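Local coordinates for Ets DNA-binding protein pokkuri (Drosophila melanogaster, PDB 1SV0) that represses transcription in the fly nucleus as an Ets-family factor that restrains photoreceptor development, seen here as its SAM (Pointed) domain bound to the SAM domain of Mae, at residues A[23-26]-A[27-31]; A[50-53]-A[54-58]. The protein carries 1 engineered substitution. One frame throughout, in Å; residues are numbered along the deposited sequence.

Contact 1 of 2, residues A[23-26]-A[27-31]; sequences RFCV and REFDL
Glu-28 doubles back over the ring of Phe-24, one helical turn earlier, and its side chain can be followed atom by atom. CB sits 3.3 Å from Phe-24 O, close beside the backbone hydrogen bond that Glu-28 N makes to the same oxygen at 2.8 Å. CG is the atom that meets the ring: it stands over one face, 3.6 Å from the centroid of Phe-24 and 23° off the ring normal, displaced toward the rim, a CH-pi contact. A bend at chi2 (-81°) then turns the chain along the face, so CD lies 3.8 Å from Phe-24 CZ and OE1 3.9 Å from Phe-24 CE1, with the carboxylate at a shallow angle to the ring. The other oxygen, OE2, leaves for a salt bridge with Lys-47 of the Mae chain.

Phe-24 offers this face because its CG is anti to the backbone N, which sends the ring alongside the following turn. Arg-27 reaches the same ring after a kink at chi3: its NH2 comes obliquely to within 3.4 Å of Phe-24 CD1, the guanidinium and ring planes 80° apart. On the inward side Cys-25 CB packs on Phe-29 CD1, with SG in a more distant, oblique sulfur-aromatic contact. Separately, Val-26 CG2 meets Leu-31 CB. Leu-65 of helix 62-77 touches both Cys-25 and Leu-31.

The chain then turns out of the helix. Asp-30 takes positive phi, its N bonding to Arg-27 O at 3.1 Å, while Leu-31 N reaches back to a lone pair of Val-26 O at 2.9 Å. A Schellman motif thus ends helix 15-28, at a terminus where Glu-28 O and Asp-30 OD2 bond to Mae's Asn-45 and Arg-16: a helix C-cap built into a SAM-SAM interface.

Contact 2 of 2, residues A[50-53]-A[54-58]; sequences TRAD and FGHRC
His-56 lays one face of its imidazole over the carbonyl oxygen of Ala-52. The oxygen sits toward the rim of the ring, with CD2 of His-56 only 3.0 Å from Ala-52 O. With CG anti to its own carbonyl carbon (chi1 -62°), the ring swings back along the helix to reach that group, whose oxygen also accepts the backbone N-H of His-56. A second, weak bond runs from the same N-H to Asp-53 O.

On the next face round the helix, the side chains of Asp-53 and Arg-57 leave the helix together. Asp-53 OD1 and Arg-57 NH1 form a long salt bridge of 3.6 Å, the carboxylate and guanidinium planes 74° apart, so a flat two-pronged pairing is not made. Arg-57 CD passes 3.4 Å from Asp-53 O on its way out, while NE gives a weak hydrogen bond to Leu-38 O.

The other carboxylate oxygen works at the start of the helix. Thr-50, the N-cap, and Asp-53 form a capping box: Asp-53 N donates to Thr-50 OG1 at 3.0 Å, and Thr-50 N donates to the anti lone pair of Asp-53 OD2, also at 3.0 Å and nearly straight (168°). A weak bond from OG1 to OD2 closes the pair. The N-H of the N-cap and that of Asp-53 in the first turn each find a side-chain acceptor, and the acid, at the positive end of the helix dipole, is probably stabilised as an anion.

Phe-54 N bonds to Thr-50 O at 3.1 Å, and the edge of the Phe-54 ring faces that same oxygen. The ring goes inward to the core of this SAM domain, against Leu-65 and Leu-69 of helix 62-77. Arg-51, with its NH1 bonded to Asn-67 OD1, reaches that long helix too.

From the N terminus the chain first forms helix 15-28, and contact 1 closes its last turn, bringing residues 29-31 back against the helix end where Mae binds. A long connection with the short helix 43-46 follows before contact 2 opens the short helix 51-57 and carries it to its final turn. The two are in series, neither nested nor crossed: contact 1 lies over the C-terminal end of helix 15-28, and contact 2 takes in the whole of helix 51-57. The centres of contacts 1 and 2 are about 16 Å apart and their nearest atoms about 5 Å, without contact. Helix 62-77 joins them, its Leu-65 meeting side chains of both, Cys-58 among them.

Contact 1 of 2, residues A[23-26]-A[27-31]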
ATOM      1  N   ARG A  23       9.024  -0.681  -9.993  1.00 24.91           N
ATOM      2  CA  ARG A  23       8.134  -0.148 -11.030  1.00 26.04           C
ATOM      3  C   ARG A  23       6.815  -0.908 -11.035  1.00 24.70           C
ATOM      4  O   ARG A  23       5.739  -0.322 -11.176  1.00 24.92           O
ATOM      5  CB  ARG A  23       8.794  -0.230 -12.405  1.00 27.44           C
ATOM      6  CG  ARG A  23      10.064   0.604 -12.516  1.00 32.10           C
ATOM      7  CD  ARG A  23      10.370   0.914 -13.965  1.00 39.29           C
ATOM      8  NE  ARG A  23      11.171   2.124 -14.081  1.00 46.98           N
ATOM      9  CZ  ARG A  23      12.413   2.158 -14.544  1.00 50.16           C
ATOM     10  NH1 ARG A  23      13.006   1.041 -14.946  1.00 50.68           N
ATOM     11  NH2 ARG A  23      13.064   3.314 -14.588  1.00 51.75           N
ATOM     12  N   PHE A  24       6.913  -2.219 -10.882  1.00 24.26           N
ATOM     13  CA  PHE A  24       5.747  -3.095 -10.819  1.00 25.63           C
ATOM     14  C   PHE A  24       4.901  -2.696  -9.600  1.00 25.47           C
ATOM     15  O   PHE A  24       3.675  -2.634  -9.678  1.00 25.28           O
ATOM     16  CB  PHE A  24       6.226  -4.548 -10.682  1.00 29.75           C
ATOM     17  CG  PHE A  24       5.153  -5.503 -10.252  1.00 33.23           C
ATOM     18  CD1 PHE A  24       4.332  -6.115 -11.193  1.00 35.33           C
ATOM     19  CD2 PHE A  24       4.959  -5.784  -8.904  1.00 30.89           C
ATOM     20  CE1 PHE A  24       3.320  -6.985 -10.791  1.00 37.75           C
ATOM     21  CE2 PHE A  24       3.954  -6.648  -8.494  1.00 37.10           C
ATOM     22  CZ  PHE A  24       3.136  -7.255  -9.440  1.00 37.44           C
ATOM     23  N   CYS A  25       5.559  -2.422  -8.472  1.00 24.07           N
ATOM     24  CA  CYS A  25       4.844  -2.021  -7.253  1.00 24.93           C
ATOM     25  C   CYS A  25       4.143  -0.671  -7.392  1.00 24.85           C
ATOM     26  O   CYS A  25       3.027  -0.501  -6.921  1.00 22.73           O
ATOM     27  CB  CYS A  25       5.795  -1.960  -6.059  1.00 26.65           C
ATOM     28  SG  CYS A  25       6.284  -3.586  -5.441  1.00 34.51           S
ATOM     29  N   VAL A  26       4.812   0.287  -8.024  1.00 24.21           N
ATOM     30  CA  VAL A  26       4.240   1.606  -8.225  1.00 24.40           C
ATOM     31  C   VAL A  26       2.935   1.478  -9.016  1.00 26.02           C
ATOM     32  O   VAL A  26       1.945   2.125  -8.692  1.00 26.05           O
ATOM     33  CB  VAL A  26       5.235   2.516  -8.964  1.00 24.27           C
ATOM     34  CG1 VAL A  26       4.497   3.658  -9.682  1.00 25.88           C
ATOM     35  CG2 VAL A  26       6.229   3.086  -7.952  1.00 26.05           C
ATOM     36  N   ARG A  27       2.942   0.638 -10.048  1.00 25.15           N
ATOM     37  CA  ARG A  27       1.746   0.408 -10.853  1.00 26.83           C
ATOM     38  C   ARG A  27       0.701  -0.391 -10.068  1.00 28.24           C
ATOM     39  O   ARG A  27      -0.448   0.031  -9.929  1.00 27.80           O
ATOM     40  CB  ARG A  27       2.095  -0.351 -12.148  1.00 26.88           C
ATOM     41  CG  ARG A  27       0.862  -0.682 -13.004  1.00 29.85           C
ATOM     42  CD  ARG A  27       1.208  -1.430 -14.293  1.00 28.60           C
ATOM     43  NE  ARG A  27       1.836  -2.723 -14.030  1.00 27.73           N
ATOM     44  CZ  ARG A  27       3.139  -2.961 -14.139  1.00 29.35           C
ATOM     45  NH1 ARG A  27       3.974  -1.998 -14.513  1.00 26.82           N
ATOM     46  NH2 ARG A  27       3.609  -4.168 -13.869  1.00 32.15           N
ATOM     47  N   GLU A  28       1.102  -1.543  -9.536  1.00 28.19           N
ATOM     48  CA  GLU A  28       0.178  -2.405  -8.802  1.00 29.25           C
ATOM     49  C   GLU A  28      -0.537  -1.764  -7.624  1.00 28.94           C
ATOM     50  O   GLU A  28      -1.686  -2.089  -7.342  1.00 25.61           O
ATOM     51  CB  GLU A  28       0.902  -3.664  -8.313  1.00 33.14           C
ATOM     52  CG  GLU A  28       1.014  -4.736  -9.376  1.00 41.97           C
ATOM     53  CD  GLU A  28      -0.259  -5.551  -9.521  1.00 44.33           C
ATOM     54  OE1 GLU A  28      -0.475  -6.116 -10.614  1.00 48.70           O
ATOM     55  OE2 GLU A  28      -1.033  -5.640  -8.541  1.00 46.82           O
ATOM     56  N   PHE A  29       0.148  -0.861  -6.937  1.00 27.83           N
ATOM     57  CA  PHE A  29      -0.432  -0.207  -5.777  1.00 28.50           C
ATOM     58  C   PHE A  29      -0.847   1.239  -6.043  1.00 27.42           C
ATOM     59  O   PHE A  29      -1.324   1.913  -5.147  1.00 28.60           O
ATOM     60  CB  PHE A  29       0.562  -0.288  -4.616  1.00 26.37           C
ATOM     61  CG  PHE A  29       0.862  -1.694  -4.188  1.00 30.45           C
ATOM     62  CD1 PHE A  29       2.172  -2.127  -4.039  1.00 32.05           C
ATOM     63  CD2 PHE A  29      -0.172  -2.596  -3.951  1.00 32.05           C
ATOM     64  CE1 PHE A  29       2.450  -3.430  -3.658  1.00 34.85           C
ATOM     65  CE2 PHE A  29       0.096  -3.905  -3.570  1.00 34.09           C
ATOM     66  CZ  PHE A  29       1.409  -4.325  -3.425  1.00 33.96           C
ATOM     67  N   ASP A  30      -0.667   1.701  -7.279  1.00 29.28           N
ATOM     68  CA  ASP A  30      -1.038   3.067  -7.663  1.00 29.43           C
ATOM     69  C   ASP A  30      -0.320   4.078  -6.765  1.00 31.22           C
ATOM     70  O   ASP A  30      -0.939   4.992  -6.209  1.00 29.83           O
ATOM     71  CB  ASP A  30      -2.562   3.253  -7.547  1.00 29.97           C
ATOM     72  CG  ASP A  30      -3.093   4.395  -8.418  1.00 33.42           C
ATOM     73  OD1 ASP A  30      -2.281   5.163  -8.972  1.00 34.00           O
ATOM     74  OD2 ASP A  30      -4.334   4.527  -8.547  1.00 30.75           O
ATOM     75  N   LEU A  31       0.990   3.903  -6.625  1.00 31.12           N
ATOM     76  CA  LEU A  31       1.806   4.795  -5.803  1.00 33.91           C
ATOM     77  C   LEU A  31       2.245   6.031  -6.584  1.00 36.46           C
ATOM     78  O   LEU A  31       2.254   6.032  -7.811  1.00 34.27           O
ATOM     79  CB  LEU A  31       3.047   4.056  -5.314  1.00 31.78           C
ATOM     80  CG  LEU A  31       2.810   2.726  -4.596  1.00 34.87           C
ATOM     81  CD1 LEU A  31       4.158   2.144  -4.205  1.00 34.44           C
ATOM     82  CD2 LEU A  31       1.924   2.928  -3.369  1.00 28.52           C
TER

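Contact 2 of 2, residues A[50-53]-A[54-58]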
ATOM      1  N   THR A  50      15.466  -1.015   6.567  1.00 39.23           N
ATOM      2  CA  THR A  50      14.521  -1.081   7.672  1.00 39.48           C
ATOM      3  C   THR A  50      13.239  -0.420   7.208  1.00 39.74           C
ATOM      4  O   THR A  50      13.226   0.262   6.182  1.00 39.72           O
ATOM      5  CB  THR A  50      15.027  -0.297   8.898  1.00 39.25           C
ATOM      6  OG1 THR A  50      15.065   1.101   8.585  1.00 37.35           O
ATOM      7  CG2 THR A  50      16.425  -0.756   9.283  1.00 40.82           C
ATOM      8  N   ARG A  51      12.165  -0.601   7.963  1.00 40.13           N
ATOM      9  CA  ARG A  51      10.898   0.002   7.586  1.00 41.69           C
ATOM     10  C   ARG A  51      11.053   1.517   7.508  1.00 41.47           C
ATOM     11  O   ARG A  51      10.479   2.160   6.631  1.00 39.91           O
ATOM     12  CB  ARG A  51       9.809  -0.356   8.597  1.00 43.93           C
ATOM     13  CG  ARG A  51       8.412   0.077   8.174  1.00 47.54           C
ATOM     14  CD  ARG A  51       7.414  -0.148   9.297  1.00 51.89           C
ATOM     15  NE  ARG A  51       7.582  -1.466   9.903  1.00 55.52           N
ATOM     16  CZ  ARG A  51       7.460  -2.617   9.247  1.00 57.27           C
ATOM     17  NH1 ARG A  51       7.168  -2.621   7.952  1.00 59.11           N
ATOM     18  NH2 ARG A  51       7.639  -3.766   9.885  1.00 57.16           N
ATOM     19  N   ALA A  52      11.835   2.083   8.424  1.00 41.48           N
ATOM     20  CA  ALA A  52      12.067   3.526   8.444  1.00 41.35           C
ATOM     21  C   ALA A  52      12.861   3.959   7.213  1.00 41.95           C
ATOM     22  O   ALA A  52      12.653   5.055   6.686  1.00 41.97           O
ATOM     23  CB  ALA A  52      12.811   3.926   9.720  1.00 43.84           C
ATOM     24  N   ASP A  53      13.778   3.104   6.763  1.00 41.16           N
ATOM     25  CA  ASP A  53      14.574   3.405   5.574  1.00 40.54           C
ATOM     26  C   ASP A  53      13.631   3.567   4.386  1.00 39.60           C
ATOM     27  O   ASP A  53      13.729   4.530   3.622  1.00 38.32           O
ATOM     28  CB  ASP A  53      15.559   2.270   5.259  1.00 42.27           C
ATOM     29  CG  ASP A  53      16.854   2.379   6.034  1.00 45.60           C
ATOM     30  OD1 ASP A  53      17.366   3.508   6.172  1.00 47.23           O
ATOM     31  OD2 ASP A  53      17.373   1.334   6.487  1.00 44.35           O
ATOM     32  N   PHE A  54      12.731   2.601   4.224  1.00 37.89           N
ATOM     33  CA  PHE A  54      11.772   2.641   3.131  1.00 37.78           C
ATOM     34  C   PHE A  54      10.903   3.870   3.276  1.00 38.65           C
ATOM     35  O   PHE A  54      10.606   4.548   2.292  1.00 38.54           O
ATOM     36  CB  PHE A  54      10.880   1.398   3.145  1.00 36.22           C
ATOM     37  CG  PHE A  54      11.325   0.324   2.202  1.00 34.80           C
ATOM     38  CD1 PHE A  54      12.067  -0.759   2.663  1.00 34.62           C
ATOM     39  CD2 PHE A  54      10.986   0.383   0.852  1.00 34.81           C
ATOM     40  CE1 PHE A  54      12.468  -1.769   1.796  1.00 33.46           C
ATOM     41  CE2 PHE A  54      11.383  -0.627  -0.032  1.00 33.18           C
ATOM     42  CZ  PHE A  54      12.120  -1.704   0.444  1.00 36.20           C
ATOM     43  N   GLY A  55      10.504   4.149   4.512  1.00 39.14           N
ATOM     44  CA  GLY A  55       9.659   5.297   4.782  1.00 41.50           C
ATOM     45  C   GLY A  55      10.268   6.584   4.267  1.00 42.94           C
ATOM     46  O   GLY A  55       9.571   7.421   3.698  1.00 42.57           O
ATOM     47  N   HIS A  56      11.573   6.739   4.462  1.00 45.52           N
ATOM     48  CA  HIS A  56      12.268   7.939   4.010  1.00 47.40           C
ATOM     49  C   HIS A  56      12.335   8.027   2.486  1.00 47.95           C
ATOM     50  O   HIS A  56      12.192   9.111   1.921  1.00 48.62           O
ATOM     51  CB  HIS A  56      13.683   7.982   4.589  1.00 49.20           C
ATOM     52  CG  HIS A  56      13.727   8.037   6.084  1.00 51.24           C
ATOM     53  ND1 HIS A  56      12.882   8.836   6.826  1.00 53.12           N
ATOM     54  CD2 HIS A  56      14.538   7.419   6.977  1.00 52.08           C
ATOM     55  CE1 HIS A  56      13.172   8.707   8.109  1.00 52.37           C
ATOM     56  NE2 HIS A  56      14.173   7.853   8.227  1.00 50.99           N
ATOM     57  N   ARG A  57      12.553   6.889   1.829  1.00 47.90           N
ATOM     58  CA  ARG A  57      12.645   6.829   0.366  1.00 48.87           C
ATOM     59  C   ARG A  57      11.295   6.851  -0.349  1.00 48.99           C
ATOM     60  O   ARG A  57      11.224   7.167  -1.536  1.00 49.65           O
ATOM     61  CB  ARG A  57      13.405   5.574  -0.072  1.00 48.68           C
ATOM     62  CG  ARG A  57      14.912   5.706  -0.084  1.00 51.24           C
ATOM     63  CD  ARG A  57      15.555   4.680   0.815  1.00 53.99           C
ATOM     64  NE  ARG A  57      16.970   4.504   0.514  1.00 56.55           N
ATOM     65  CZ  ARG A  57      17.858   4.037   1.383  1.00 59.57           C
ATOM     66  NH1 ARG A  57      17.473   3.708   2.610  1.00 61.40           N
ATOM     67  NH2 ARG A  57      19.130   3.894   1.027  1.00 61.14           N
ATOM     68  N   CYS A  58      10.236   6.490   0.365  1.00 49.18           N
ATOM     69  CA  CYS A  58       8.894   6.477  -0.205  1.00 50.26           C
ATOM     70  C   CYS A  58       7.912   6.896   0.873  1.00 49.98           C
ATOM     71  O   CYS A  58       7.247   6.059   1.481  1.00 50.73           O
ATOM     72  CB  CYS A  58       8.530   5.078  -0.714  1.00 50.86           C
ATOM     73  SG  CYS A  58       6.869   4.968  -1.437  1.00 51.95           S
TER